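PDB 4XSR: Alr3699 protein from Nostoc sp., which belongs to the GT-B fold of glycosyltransferases and holds uridine-5'-diphosphate-glucose in the cleft between its two Rossmann-like domains. Local coordinates for residues His125-Leu130 with Ile155-Ala160; Asn180-Asn185 with Ile300-Leu305; Pro217-His222 with His288-Pro293; Cys283-His288 with Gly307-Ala312. All coordinates share one frame; numbering follows the deposited sequence.

In the fold
Contact 1 comes first along the chain and lies at the C-terminal ends of two neighbouring strands in the seven-stranded parallel sheet of the N-terminal domain. Contact 2 joins the linker after that sheet to helix 298-305 of the second domain. Contact 3 is nested within the loop that contact 2 closes, and contact 4 pairs two strands of the six-stranded sheet; the two share His-288. Centres of contacts 1, 2 and 3 lie 18 to 20 Å apart, yet all three touch the bound UPG, so its glucose, ribose and diphosphate are met by different parts of the cleft. Contact 4, its centre about 13 Å from that of contact 2, pairs the strands that helix 298-305 connects.

Contact 1 of 4, residues His125-Leu130 with Ile155-Ala160; sequences HLHDIL and IANSQA. With UPG (uridine-5'-diphosphate-glucose), chain J.
His-127 and Asn-157 meet at the glucose end of UPG, where both hydrogen-bond to its O6' hydroxyl. The ring of His-127 brings ND1 to 2.8 Å from UPG O6', which lies in the ring plane, and either partner could supply the proton. Asn-157 ND2 gives a nearly straight bond of 2.9 Å to the same UPG O6', with an angle of 171° at the hydrogen. The same amide nitrogen makes a weak bond to the carbonyl oxygen of His-127. With chi1 at 60°, CG of Asn-157 sits between its own backbone N and carbonyl carbon, which swings the amide across to the loop after strand 122-126.

The backbone bonds are those of a parallel pair. Leu-126 N donates to Ile-155 O over 2.8 Å, and a weaker bond runs from Asn-157 N to Leu-126 O.

Among the apolar contacts, Ile-155 CG2 sits over one face of the His-125 imidazole in a CH-pi contact, 3.7 Å from the ring centroid. The ND1 of that ring is bonded to Tyr-101. Farther on, Ile-129 CD1 rests 4.3 Å from Ala-160 CB, joining the loop to the first turn of helix 159-167.

His-127 NE2 is bonded to Asn-103 and Asn-157 OD1 to Ser-161, so each group that reaches the glucose hydroxyl is held at its far side. The turns just past two neighbouring strand ends thus offer O6' a polar pair that is probably oriented by these second-shell bonds.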
# COMPACT_ATOMS: atom_id res chain seq x y z
N HIS B 125 -15.52 -10.75 -4.39
CA HIS B 125 -16.97 -10.80 -4.44
C HIS B 125 -17.39 -9.38 -4.63
O HIS B 125 -17.17 -8.53 -3.77
CB HIS B 125 -17.57 -11.39 -3.19
CG HIS B 125 -18.99 -11.82 -3.35
ND1 HIS B 125 -19.44 -13.08 -2.99
CD2 HIS B 125 -20.07 -11.17 -3.88
CE1 HIS B 125 -20.73 -13.18 -3.28
NE2 HIS B 125 -21.13 -12.04 -3.82
N LEU B 126 -18.02 -9.13 -5.78
CA LEU B 126 -18.26 -7.82 -6.28
C LEU B 126 -19.72 -7.49 -6.01
O LEU B 126 -20.63 -8.09 -6.60
CB LEU B 126 -17.94 -7.83 -7.75
CG LEU B 126 -18.25 -6.58 -8.53
CD1 LEU B 126 -17.55 -5.36 -7.97
CD2 LEU B 126 -17.86 -6.81 -9.98
N HIS B 127 -19.93 -6.57 -5.06
CA HIS B 127 -21.26 -6.14 -4.64
C HIS B 127 -21.57 -4.78 -5.21
O HIS B 127 -22.64 -4.25 -4.97
CB HIS B 127 -21.34 -6.05 -3.10
CG HIS B 127 -21.19 -7.37 -2.41
ND1 HIS B 127 -22.23 -8.28 -2.31
CD2 HIS B 127 -20.14 -7.93 -1.77
CE1 HIS B 127 -21.82 -9.35 -1.64
NE2 HIS B 127 -20.55 -9.16 -1.31
N ASP B 128 -20.63 -4.19 -5.92
CA ASP B 128 -20.81 -2.87 -6.50
C ASP B 128 -20.98 -2.89 -8.01
O ASP B 128 -20.64 -3.86 -8.70
CB ASP B 128 -19.59 -1.99 -6.18
CG ASP B 128 -19.34 -1.82 -4.68
OD1 ASP B 128 -20.32 -1.60 -3.93
OD2 ASP B 128 -18.13 -1.89 -4.27
N ILE B 129 -21.51 -1.79 -8.53
CA ILE B 129 -21.52 -1.53 -9.95
C ILE B 129 -20.37 -0.55 -10.15
O ILE B 129 -20.43 0.60 -9.68
CB ILE B 129 -22.88 -0.95 -10.39
CG1 ILE B 129 -23.89 -2.09 -10.65
CG2 ILE B 129 -22.74 -0.06 -11.62
CD1 ILE B 129 -25.31 -1.59 -10.84
N LEU B 130 -19.32 -1.02 -10.82
CA LEU B 130 -18.10 -0.22 -10.99
C LEU B 130 -18.29 0.66 -12.20
O LEU B 130 -17.86 0.30 -13.30
CB LEU B 130 -16.84 -1.10 -11.17
CG LEU B 130 -16.56 -2.04 -9.99
CD1 LEU B 130 -15.59 -3.11 -10.37
CD2 LEU B 130 -16.05 -1.29 -8.79
N ILE B 155 -16.81 -13.09 -8.31
CA ILE B 155 -18.21 -13.46 -8.12
C ILE B 155 -18.97 -12.16 -8.13
O ILE B 155 -18.75 -11.36 -7.26
CB ILE B 155 -18.43 -14.16 -6.78
CG1 ILE B 155 -17.79 -15.51 -6.79
CG2 ILE B 155 -19.92 -14.37 -6.51
CD1 ILE B 155 -17.71 -16.12 -5.41
N ALA B 156 -19.82 -11.94 -9.11
CA ALA B 156 -20.65 -10.74 -9.13
C ALA B 156 -22.07 -11.02 -8.59
O ALA B 156 -22.59 -12.14 -8.76
CB ALA B 156 -20.76 -10.19 -10.53
N ASN B 157 -22.70 -10.01 -7.99
CA ASN B 157 -23.98 -10.22 -7.31
C ASN B 157 -25.16 -10.18 -8.29
O ASN B 157 -26.26 -10.56 -7.94
CB ASN B 157 -24.17 -9.25 -6.13
CG ASN B 157 -24.15 -7.79 -6.52
OD1 ASN B 157 -23.96 -7.43 -7.69
ND2 ASN B 157 -24.37 -6.91 -5.52
N SER B 158 -24.89 -9.77 -9.53
CA SER B 158 -25.92 -9.56 -10.49
C SER B 158 -25.29 -9.46 -11.87
O SER B 158 -24.11 -9.21 -12.00
CB SER B 158 -26.63 -8.27 -10.17
OG SER B 158 -25.99 -7.16 -10.76
N GLN B 159 -26.10 -9.65 -12.90
CA GLN B 159 -25.62 -9.45 -14.25
C GLN B 159 -25.25 -8.04 -14.47
O GLN B 159 -24.35 -7.77 -15.27
CB GLN B 159 -26.62 -9.90 -15.29
CG GLN B 159 -26.74 -11.42 -15.23
CD GLN B 159 -27.65 -12.03 -16.30
OE1 GLN B 159 -28.22 -11.36 -17.15
NE2 GLN B 159 -27.74 -13.32 -16.26
N ALA B 160 -25.94 -7.12 -13.81
CA ALA B 160 -25.63 -5.71 -14.01
C ALA B 160 -24.24 -5.36 -13.42
O ALA B 160 -23.57 -4.46 -13.89
CB ALA B 160 -26.68 -4.81 -13.39
N1 UPG J . -31.29 -3.34 6.65
C2 UPG J . -31.31 -3.56 8.03
N3 UPG J . -31.71 -2.58 8.83
C4 UPG J . -32.11 -1.40 8.35
C5 UPG J . -32.13 -1.17 6.97
C6 UPG J . -31.69 -2.17 6.13
O2 UPG J . -30.93 -4.66 8.55
O4 UPG J . -32.48 -0.50 9.16
C1C UPG J . -30.84 -4.39 5.74
C2C UPG J . -31.89 -4.80 4.71
O2C UPG J . -32.79 -5.78 5.28
C3C UPG J . -30.98 -5.30 3.60
C4C UPG J . -29.70 -4.43 3.70
O4C UPG J . -29.76 -3.84 4.98
O3C UPG J . -30.65 -6.66 3.87
C5C UPG J . -29.57 -3.30 2.67
O5C UPG J . -29.32 -3.96 1.44
PA UPG J . -28.94 -3.21 0.09
O1A UPG J . -29.08 -4.23 -1.00
O2A UPG J . -29.53 -1.85 0.00
O3A UPG J . -27.31 -3.16 0.40
PB UPG J . -26.21 -2.03 0.00
O1B UPG J . -25.81 -1.48 1.32
O2B UPG J . -26.64 -1.03 -1.00
O3B UPG J . -25.06 -3.08 -0.46
C1' UPG J . -24.49 -3.45 -1.73
C2' UPG J . -25.21 -3.07 -3.00
C3' UPG J . -26.62 -3.70 -3.10
C4' UPG J . -26.50 -5.23 -2.97
C5' UPG J . -25.62 -5.56 -1.78
C6' UPG J . -25.36 -7.02 -1.58
O2' UPG J . -25.15 -1.65 -3.18
O3' UPG J . -27.20 -3.36 -4.37
O4' UPG J . -27.77 -5.87 -2.74
O5' UPG J . -24.36 -4.89 -1.84
O6' UPG J . -24.90 -7.61 -2.78

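Contact 2 of 4, residues Asn180-Asn185 with Ile300-Leu305; sequences NGFDIN and IVEAML. With UPG (uridine-5'-diphosphate-glucose), chain J.
Glu-302 OE2 accepts a 2.6 Å hydrogen bond from O2C of UPG, while the aliphatic part of the same side chain lies against Phe-182. The second carboxylate oxygen, Glu-302 OE1, takes the neighbouring ribose hydroxyl O3C of UPG at 2.7 Å. One carboxylate therefore spans both hydroxyls, a bidentate grip that would fix its rotation. Beyond CG the glutamate chain is extended, carrying the carboxylate past the aromatic ring to the ribose.

From the linker, the Phe-182 ring packs onto helix 298-305. Its CE2 packs 3.6 Å from Glu-302 CG, and OE1 lies at the ring edge, in its plane; ring and carboxylate are nearly perpendicular, 81° apart. Val-301 covers a face of the ring, with CG1 at 4.0 Å from the centroid in a CH-pi contact. One turn on, Leu-305 spreads its two methyls: CD1 is 3.5 Å from Phe-182 CB, and CD2 is 3.4 Å from Ile-184 CD1, the isoleucine coming at about a right angle. An Asx turn, in which Asp-183 OD1 accepts from Asn-185 N, shapes the linker here.

Helix 298-305 is thus held from several directions. The linker between strand 175-177 and helix 191-200 crosses one side and is itself backbone-bonded to Phe-368 and Val-370; helix 350-367 meets Leu-305 through Ala-364, strand 310-313 packs under Ala-303, and helix 318-321 touches Val-301.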
# COMPACT_ATOMS: atom_id res chain seq x y z
N ASN B 180 -27.42 -12.87 -4.10
CA ASN B 180 -27.49 -13.03 -2.64
C ASN B 180 -28.51 -14.11 -2.26
O ASN B 180 -29.55 -14.25 -2.90
CB ASN B 180 -27.95 -11.78 -1.93
CG ASN B 180 -27.00 -10.61 -2.07
OD1 ASN B 180 -26.16 -10.51 -2.98
ND2 ASN B 180 -27.17 -9.67 -1.16
N GLY B 181 -28.19 -14.86 -1.22
CA GLY B 181 -29.09 -15.85 -0.70
C GLY B 181 -29.78 -15.40 0.58
O GLY B 181 -29.25 -14.55 1.32
N PHE B 182 -30.95 -15.98 0.85
CA PHE B 182 -31.73 -15.66 2.06
C PHE B 182 -32.32 -16.88 2.74
O PHE B 182 -32.67 -17.85 2.08
CB PHE B 182 -32.84 -14.71 1.71
CG PHE B 182 -32.38 -13.47 1.02
CD1 PHE B 182 -32.03 -13.50 -0.32
CD2 PHE B 182 -32.30 -12.26 1.72
CE1 PHE B 182 -31.62 -12.35 -0.96
CE2 PHE B 182 -31.89 -11.10 1.10
CZ PHE B 182 -31.54 -11.14 -0.25
N ASP B 183 -32.40 -16.81 4.06
CA ASP B 183 -33.02 -17.87 4.89
C ASP B 183 -34.53 -17.67 4.82
O ASP B 183 -35.08 -16.76 5.43
CB ASP B 183 -32.52 -17.80 6.34
CG ASP B 183 -33.07 -18.94 7.22
OD1 ASP B 183 -33.95 -19.72 6.76
OD2 ASP B 183 -32.62 -19.05 8.38
N ILE B 184 -35.18 -18.52 4.03
CA ILE B 184 -36.60 -18.41 3.72
C ILE B 184 -37.48 -18.41 4.98
O ILE B 184 -38.52 -17.74 5.02
CB ILE B 184 -37.04 -19.57 2.80
CG1 ILE B 184 -36.37 -19.45 1.44
CG2 ILE B 184 -38.55 -19.59 2.63
CD1 ILE B 184 -36.53 -18.08 0.81
N ASN B 185 -37.05 -19.14 5.99
CA ASN B 185 -37.83 -19.27 7.22
C ASN B 185 -37.94 -17.98 8.05
O ASN B 185 -38.88 -17.82 8.82
CB ASN B 185 -37.32 -20.46 8.07
CG ASN B 185 -37.63 -21.82 7.42
OD1 ASN B 185 -38.29 -21.92 6.36
ND2 ASN B 185 -37.14 -22.89 8.05
N ILE B 300 -35.48 -5.59 -1.99
CA ILE B 300 -36.42 -5.99 -3.01
C ILE B 300 -36.79 -7.45 -2.82
O ILE B 300 -37.94 -7.81 -2.72
CB ILE B 300 -35.82 -5.75 -4.40
CG1 ILE B 300 -35.64 -4.25 -4.62
CG2 ILE B 300 -36.71 -6.28 -5.50
CD1 ILE B 300 -35.06 -3.91 -5.98
N VAL B 301 -35.80 -8.31 -2.75
CA VAL B 301 -36.03 -9.73 -2.60
C VAL B 301 -36.66 -10.03 -1.25
O VAL B 301 -37.40 -11.03 -1.07
CB VAL B 301 -34.70 -10.50 -2.68
CG1 VAL B 301 -34.86 -11.97 -2.30
CG2 VAL B 301 -34.10 -10.36 -4.06
N GLU B 302 -36.28 -9.23 -0.28
CA GLU B 302 -36.72 -9.41 1.10
C GLU B 302 -38.22 -9.13 1.17
O GLU B 302 -38.97 -9.89 1.74
CB GLU B 302 -35.90 -8.50 2.04
CG GLU B 302 -34.54 -9.13 2.43
CD GLU B 302 -33.58 -8.18 3.19
OE1 GLU B 302 -32.48 -8.64 3.64
OE2 GLU B 302 -33.92 -6.99 3.34
N ALA B 303 -38.64 -8.05 0.53
CA ALA B 303 -40.01 -7.74 0.39
C ALA B 303 -40.74 -8.96 -0.22
O ALA B 303 -41.70 -9.50 0.37
CB ALA B 303 -40.18 -6.50 -0.47
N MET B 304 -40.24 -9.43 -1.36
CA MET B 304 -40.85 -10.54 -2.04
C MET B 304 -40.94 -11.75 -1.14
O MET B 304 -41.95 -12.42 -1.13
CB MET B 304 -40.09 -10.90 -3.30
CG MET B 304 -40.09 -9.77 -4.33
SD MET B 304 -38.92 -10.24 -5.62
CE MET B 304 -39.35 -9.01 -6.85
N LEU B 305 -39.92 -12.01 -0.35
CA LEU B 305 -39.99 -13.18 0.52
C LEU B 305 -41.03 -13.03 1.65
O LEU B 305 -41.47 -14.04 2.21
CB LEU B 305 -38.64 -13.50 1.14
CG LEU B 305 -37.55 -14.00 0.19
CD1 LEU B 305 -36.28 -14.25 0.98
CD2 LEU B 305 -37.99 -15.28 -0.50
N1 UPG J . -31.29 -3.34 6.65
C2 UPG J . -31.31 -3.56 8.03
N3 UPG J . -31.71 -2.58 8.83
C4 UPG J . -32.11 -1.40 8.35
C5 UPG J . -32.13 -1.17 6.97
C6 UPG J . -31.69 -2.17 6.13
O2 UPG J . -30.93 -4.66 8.55
O4 UPG J . -32.48 -0.50 9.16
C1C UPG J . -30.84 -4.39 5.74
C2C UPG J . -31.89 -4.80 4.71
O2C UPG J . -32.79 -5.78 5.28
C3C UPG J . -30.98 -5.30 3.60
C4C UPG J . -29.70 -4.43 3.70
O4C UPG J . -29.76 -3.84 4.98
O3C UPG J . -30.65 -6.66 3.87
C5C UPG J . -29.57 -3.30 2.67
O5C UPG J . -29.32 -3.96 1.44
PA UPG J . -28.94 -3.21 0.09
O1A UPG J . -29.08 -4.23 -1.00
O2A UPG J . -29.53 -1.85 0.00
O3A UPG J . -27.31 -3.16 0.40
PB UPG J . -26.21 -2.03 0.00
O1B UPG J . -25.81 -1.48 1.32
O2B UPG J . -26.64 -1.03 -1.00
O3B UPG J . -25.06 -3.08 -0.46
C1' UPG J . -24.49 -3.45 -1.73
C2' UPG J . -25.21 -3.07 -3.00
C3' UPG J . -26.62 -3.70 -3.10
C4' UPG J . -26.50 -5.23 -2.97
C5' UPG J . -25.62 -5.56 -1.78
C6' UPG J . -25.36 -7.02 -1.58
O2' UPG J . -25.15 -1.65 -3.18
O3' UPG J . -27.20 -3.36 -4.37
O4' UPG J . -27.77 -5.87 -2.74
O5' UPG J . -24.36 -4.89 -1.84
O6' UPG J . -24.90 -7.61 -2.78

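Contact 3 of 4, residues Pro217-His222 with His288-Pro293; sequences PWKGQH and HTSTAP. With UPG (uridine-5'-diphosphate-glucose), chain J.
The diphosphate side of the nucleotide-sugar pocket is built where the 3-10 turn at Trp-218 and Lys-219 packs on the loop 288-293, in the C-terminal Rossmann-like domain. Lys-219 brings a positive charge to the phosphates: its NZ donates to UPG O2B at 2.6 Å and, over a longer 3.1 Å, to UPG O2A, bridging the two. A bend at chi2 (-64°) lays the lysine chain along the Trp-218 indole, with CE over one face toward the rim. NZ also forms a salt bridge with Glu-294, which would help aim the ammonium group.

Two hydrogen bonds join the turn to the loop. Thr-291 N reaches Trp-218 O at 2.8 Å from well above the carbonyl plane. Thr-289 OG1 donates to Gly-220 O at 2.6 Å, 72° out of the carbonyl plane, and is bonded to His-211 as well. Gly-220 CA makes a CA-H...O contact of 3.6 Å with Thr-289 O. Trp-218 meets the loop through CE3, which lies 4.0 Å from Ala-292 CB, and Ala-292 O sits near the ring plane. Ser-290 OG, 3.7 Å from Lys-219 CD, is bonded to Glu-294.

Gly-220 occupies the N-cap position of helix 221-228, and loop 288-293 leads from strand 285-287 toward helix 298-305. Helix 248-260 touches Pro-217, Gln-221 and His-222 through Tyr-250 and Leu-254, while His-134 of the N-terminal domain stacks edge-to-face on Trp-218.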
# COMPACT_ATOMS: atom_id res chain seq x y z
N PRO B 217 -27.71 9.78 -0.47
CA PRO B 217 -28.46 10.41 -1.54
C PRO B 217 -28.86 9.46 -2.67
O PRO B 217 -29.99 9.51 -3.13
CB PRO B 217 -27.51 11.51 -2.00
CG PRO B 217 -26.81 11.91 -0.70
CD PRO B 217 -26.54 10.58 -0.06
N TRP B 218 -28.00 8.54 -3.06
CA TRP B 218 -28.32 7.71 -4.20
C TRP B 218 -29.35 6.62 -3.89
O TRP B 218 -29.83 5.97 -4.80
CB TRP B 218 -27.06 7.11 -4.84
CG TRP B 218 -26.46 5.94 -4.13
CD1 TRP B 218 -25.52 5.99 -3.16
CD2 TRP B 218 -26.71 4.54 -4.37
NE1 TRP B 218 -25.19 4.72 -2.75
CE2 TRP B 218 -25.90 3.82 -3.49
CE3 TRP B 218 -27.54 3.85 -5.25
CZ2 TRP B 218 -25.89 2.44 -3.46
CZ3 TRP B 218 -27.54 2.47 -5.19
CH2 TRP B 218 -26.73 1.79 -4.31
N LYS B 219 -29.68 6.41 -2.61
CA LYS B 219 -30.73 5.46 -2.24
C LYS B 219 -32.14 6.06 -2.38
O LYS B 219 -33.12 5.33 -2.31
CB LYS B 219 -30.54 4.94 -0.83
CG LYS B 219 -29.35 4.02 -0.71
CD LYS B 219 -29.53 2.76 -1.53
CE LYS B 219 -28.45 1.75 -1.21
NZ LYS B 219 -28.66 0.43 -1.84
N GLY B 220 -32.20 7.36 -2.57
CA GLY B 220 -33.38 8.03 -3.04
C GLY B 220 -34.57 8.14 -2.12
O GLY B 220 -35.69 8.15 -2.60
N GLN B 221 -34.33 8.26 -0.81
CA GLN B 221 -35.41 8.47 0.13
C GLN B 221 -36.19 9.74 -0.25
O GLN B 221 -37.42 9.80 -0.09
CB GLN B 221 -34.90 8.57 1.57
CG GLN B 221 -34.57 7.22 2.23
CD GLN B 221 -33.19 6.71 1.87
OE1 GLN B 221 -32.48 7.32 1.07
NE2 GLN B 221 -32.78 5.61 2.48
N HIS B 222 -35.48 10.73 -0.76
CA HIS B 222 -36.14 12.00 -1.13
C HIS B 222 -37.16 11.88 -2.28
O HIS B 222 -38.08 12.69 -2.38
CB HIS B 222 -35.10 13.10 -1.46
CG HIS B 222 -34.18 12.74 -2.57
ND1 HIS B 222 -33.20 11.77 -2.45
CD2 HIS B 222 -34.06 13.24 -3.83
CE1 HIS B 222 -32.54 11.67 -3.60
NE2 HIS B 222 -33.04 12.55 -4.44
N HIS B 288 -38.28 0.68 -3.13
CA HIS B 288 -36.88 0.84 -3.45
C HIS B 288 -36.87 1.92 -4.51
O HIS B 288 -37.61 1.82 -5.49
CB HIS B 288 -36.29 -0.46 -3.97
CG HIS B 288 -34.96 -0.30 -4.63
ND1 HIS B 288 -34.82 0.00 -5.96
CD2 HIS B 288 -33.71 -0.37 -4.13
CE1 HIS B 288 -33.55 0.12 -6.26
NE2 HIS B 288 -32.84 -0.12 -5.17
N THR B 289 -36.07 2.97 -4.29
CA THR B 289 -36.13 4.20 -5.07
C THR B 289 -34.76 4.79 -5.43
O THR B 289 -34.66 5.99 -5.71
CB THR B 289 -36.92 5.29 -4.31
OG1 THR B 289 -36.22 5.68 -3.11
CG2 THR B 289 -38.32 4.77 -3.97
N SER B 290 -33.72 3.96 -5.44
CA SER B 290 -32.36 4.42 -5.71
C SER B 290 -32.29 5.22 -7.01
O SER B 290 -32.84 4.82 -8.02
CB SER B 290 -31.38 3.25 -5.81
OG SER B 290 -31.41 2.44 -4.65
N THR B 291 -31.63 6.37 -6.97
CA THR B 291 -31.46 7.23 -8.13
C THR B 291 -30.21 6.90 -8.93
O THR B 291 -29.96 7.57 -9.91
CB THR B 291 -31.37 8.71 -7.74
OG1 THR B 291 -30.32 8.86 -6.77
CG2 THR B 291 -32.68 9.18 -7.16
N ALA B 292 -29.42 5.90 -8.51
CA ALA B 292 -28.31 5.40 -9.33
C ALA B 292 -28.47 3.94 -9.37
O ALA B 292 -29.04 3.37 -8.44
CB ALA B 292 -26.95 5.75 -8.73
N PRO B 293 -27.95 3.29 -10.41
CA PRO B 293 -28.32 1.89 -10.54
C PRO B 293 -27.99 1.02 -9.35
O PRO B 293 -26.88 1.03 -8.86
CB PRO B 293 -27.53 1.44 -11.79
CG PRO B 293 -27.43 2.66 -12.62
CD PRO B 293 -27.28 3.80 -11.62
N1 UPG J . -31.29 -3.34 6.65
C2 UPG J . -31.31 -3.56 8.03
N3 UPG J . -31.71 -2.58 8.83
C4 UPG J . -32.11 -1.40 8.35
C5 UPG J . -32.13 -1.17 6.97
C6 UPG J . -31.69 -2.17 6.13
O2 UPG J . -30.93 -4.66 8.55
O4 UPG J . -32.48 -0.50 9.16
C1C UPG J . -30.84 -4.39 5.74
C2C UPG J . -31.89 -4.80 4.71
O2C UPG J . -32.79 -5.78 5.28
C3C UPG J . -30.98 -5.30 3.60
C4C UPG J . -29.70 -4.43 3.70
O4C UPG J . -29.76 -3.84 4.98
O3C UPG J . -30.65 -6.66 3.87
C5C UPG J . -29.57 -3.30 2.67
O5C UPG J . -29.32 -3.96 1.44
PA UPG J . -28.94 -3.21 0.09
O1A UPG J . -29.08 -4.23 -1.00
O2A UPG J . -29.53 -1.85 0.00
O3A UPG J . -27.31 -3.16 0.40
PB UPG J . -26.21 -2.03 0.00
O1B UPG J . -25.81 -1.48 1.32
O2B UPG J . -26.64 -1.03 -1.00
O3B UPG J . -25.06 -3.08 -0.46
C1' UPG J . -24.49 -3.45 -1.73
C2' UPG J . -25.21 -3.07 -3.00
C3' UPG J . -26.62 -3.70 -3.10
C4' UPG J . -26.50 -5.23 -2.97
C5' UPG J . -25.62 -5.56 -1.78
C6' UPG J . -25.36 -7.02 -1.58
O2' UPG J . -25.15 -1.65 -3.18
O3' UPG J . -27.20 -3.36 -4.37
O4' UPG J . -27.77 -5.87 -2.74
O5' UPG J . -24.36 -4.89 -1.84
O6' UPG J . -24.90 -7.61 -2.78

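Contact 4 of 4, residues Cys283-His288 with Gly307-Ala312; sequences CDLVAH and GKPVVA
Val-286 and Ala-287 run beside Val-310 and Val-311 in the tightly packed part of this contact, a parallel ladder. Val-286 uses both its backbone N and its backbone O: the N donates to Pro-309 O at 3.0 Å, and the O accepts from Val-311 N. His-288 N then closes the next rung with a straight bond of 2.9 Å to Val-311 O. CA-H...O contacts fill in between, among them Val-310 CA to Val-286 O at 3.2 Å.

Side chains mesh on both faces. Val-311, with chi1 at 51°, wedges CG1 between its backbone N and carbonyl carbon, from where it touches Ala-287 CB at 3.9 Å and Leu-285 CD2 at 4.0 Å. Val-286 and Val-310 pair on the other face. Toward the ligand end, Ala-312 CB rests 3.7 Å from His-288 ND1, and NE2 of that ring is bonded to Glu-294.

The opposite end is looser and partly exposed, and a side chain replaces the backbone ladder. Lys-308, bent at chi2 and chi3, curls back so that NZ donates to Cys-283 O at 2.7 Å, nearly along the C=O axis, and also to Ala-281 O. Asp-284 turns away, to Arg-198 and the N of Val-208. Pro-309 CG lies against its backbone, 3.2 Å from Asp-284 O.

These strands form a beta-alpha-beta unit with helix 298-305, which Gly-307 ends in a Schellman motif. That helix covers Val-286 and Val-310 through Ala-303, helix 336-348 covers Leu-285 and Val-311, and strands 207-211 and 329-331 flank the pair.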
# COMPACT_ATOMS: atom_id res chain seq x y z
N CYS B 283 -45.85 -3.19 6.60
CA CYS B 283 -46.14 -2.25 5.51
C CYS B 283 -47.21 -2.79 4.58
O CYS B 283 -47.57 -3.98 4.62
CB CYS B 283 -44.87 -2.00 4.69
SG CYS B 283 -43.53 -1.26 5.65
N ASP B 284 -47.68 -1.93 3.70
CA ASP B 284 -48.57 -2.35 2.66
C ASP B 284 -47.83 -2.42 1.32
O ASP B 284 -48.15 -3.27 0.49
CB ASP B 284 -49.77 -1.41 2.66
CG ASP B 284 -50.54 -1.52 3.96
OD1 ASP B 284 -51.06 -2.64 4.23
OD2 ASP B 284 -50.53 -0.55 4.74
N LEU B 285 -46.84 -1.55 1.15
CA LEU B 285 -45.97 -1.53 -0.01
C LEU B 285 -44.50 -1.26 0.40
O LEU B 285 -44.23 -0.29 1.09
CB LEU B 285 -46.43 -0.40 -0.92
CG LEU B 285 -45.61 -0.17 -2.18
CD1 LEU B 285 -45.75 -1.34 -3.13
CD2 LEU B 285 -46.05 1.11 -2.86
N VAL B 286 -43.56 -2.10 -0.04
CA VAL B 286 -42.14 -1.77 0.10
C VAL B 286 -41.62 -1.00 -1.12
O VAL B 286 -41.85 -1.41 -2.26
CB VAL B 286 -41.30 -3.02 0.36
CG1 VAL B 286 -39.83 -2.66 0.47
CG2 VAL B 286 -41.78 -3.72 1.62
N ALA B 287 -40.94 0.11 -0.88
CA ALA B 287 -40.41 0.95 -1.95
C ALA B 287 -38.85 0.99 -1.95
O ALA B 287 -38.22 1.28 -0.93
CB ALA B 287 -40.95 2.37 -1.85
N HIS B 288 -38.28 0.68 -3.13
CA HIS B 288 -36.88 0.84 -3.45
C HIS B 288 -36.87 1.92 -4.51
O HIS B 288 -37.61 1.82 -5.49
CB HIS B 288 -36.29 -0.46 -3.97
CG HIS B 288 -34.96 -0.30 -4.63
ND1 HIS B 288 -34.82 0.00 -5.96
CD2 HIS B 288 -33.71 -0.37 -4.13
CE1 HIS B 288 -33.55 0.12 -6.26
NE2 HIS B 288 -32.84 -0.12 -5.17
N GLY B 307 -43.91 -11.81 1.09
CA GLY B 307 -45.16 -11.74 0.35
C GLY B 307 -45.74 -10.35 0.27
O GLY B 307 -46.96 -10.19 0.23
N LYS B 308 -44.89 -9.34 0.22
CA LYS B 308 -45.36 -7.97 0.04
C LYS B 308 -45.08 -7.52 -1.35
O LYS B 308 -44.14 -8.01 -1.98
CB LYS B 308 -44.68 -6.98 1.02
CG LYS B 308 -44.60 -7.42 2.48
CD LYS B 308 -45.97 -7.68 3.13
CE LYS B 308 -46.89 -6.46 3.04
NZ LYS B 308 -48.03 -6.56 3.98
N PRO B 309 -45.89 -6.59 -1.85
CA PRO B 309 -45.63 -5.97 -3.13
C PRO B 309 -44.51 -4.97 -2.98
O PRO B 309 -44.40 -4.33 -1.93
CB PRO B 309 -46.93 -5.22 -3.44
CG PRO B 309 -47.52 -4.94 -2.12
CD PRO B 309 -47.17 -6.12 -1.27
N VAL B 310 -43.74 -4.80 -4.05
CA VAL B 310 -42.61 -3.93 -4.04
C VAL B 310 -42.52 -3.18 -5.34
O VAL B 310 -42.69 -3.74 -6.40
CB VAL B 310 -41.32 -4.74 -3.76
CG1 VAL B 310 -41.12 -5.83 -4.79
CG2 VAL B 310 -40.09 -3.82 -3.69
N VAL B 311 -42.27 -1.89 -5.24
CA VAL B 311 -41.94 -1.06 -6.38
C VAL B 311 -40.43 -0.72 -6.28
O VAL B 311 -39.93 -0.35 -5.22
CB VAL B 311 -42.80 0.23 -6.39
CG1 VAL B 311 -42.74 0.95 -5.05
CG2 VAL B 311 -42.39 1.18 -7.50
N ALA B 312 -39.72 -0.86 -7.38
CA ALA B 312 -38.27 -0.63 -7.41
C ALA B 312 -37.90 0.23 -8.59
O ALA B 312 -38.68 0.37 -9.55
CB ALA B 312 -37.53 -1.95 -7.47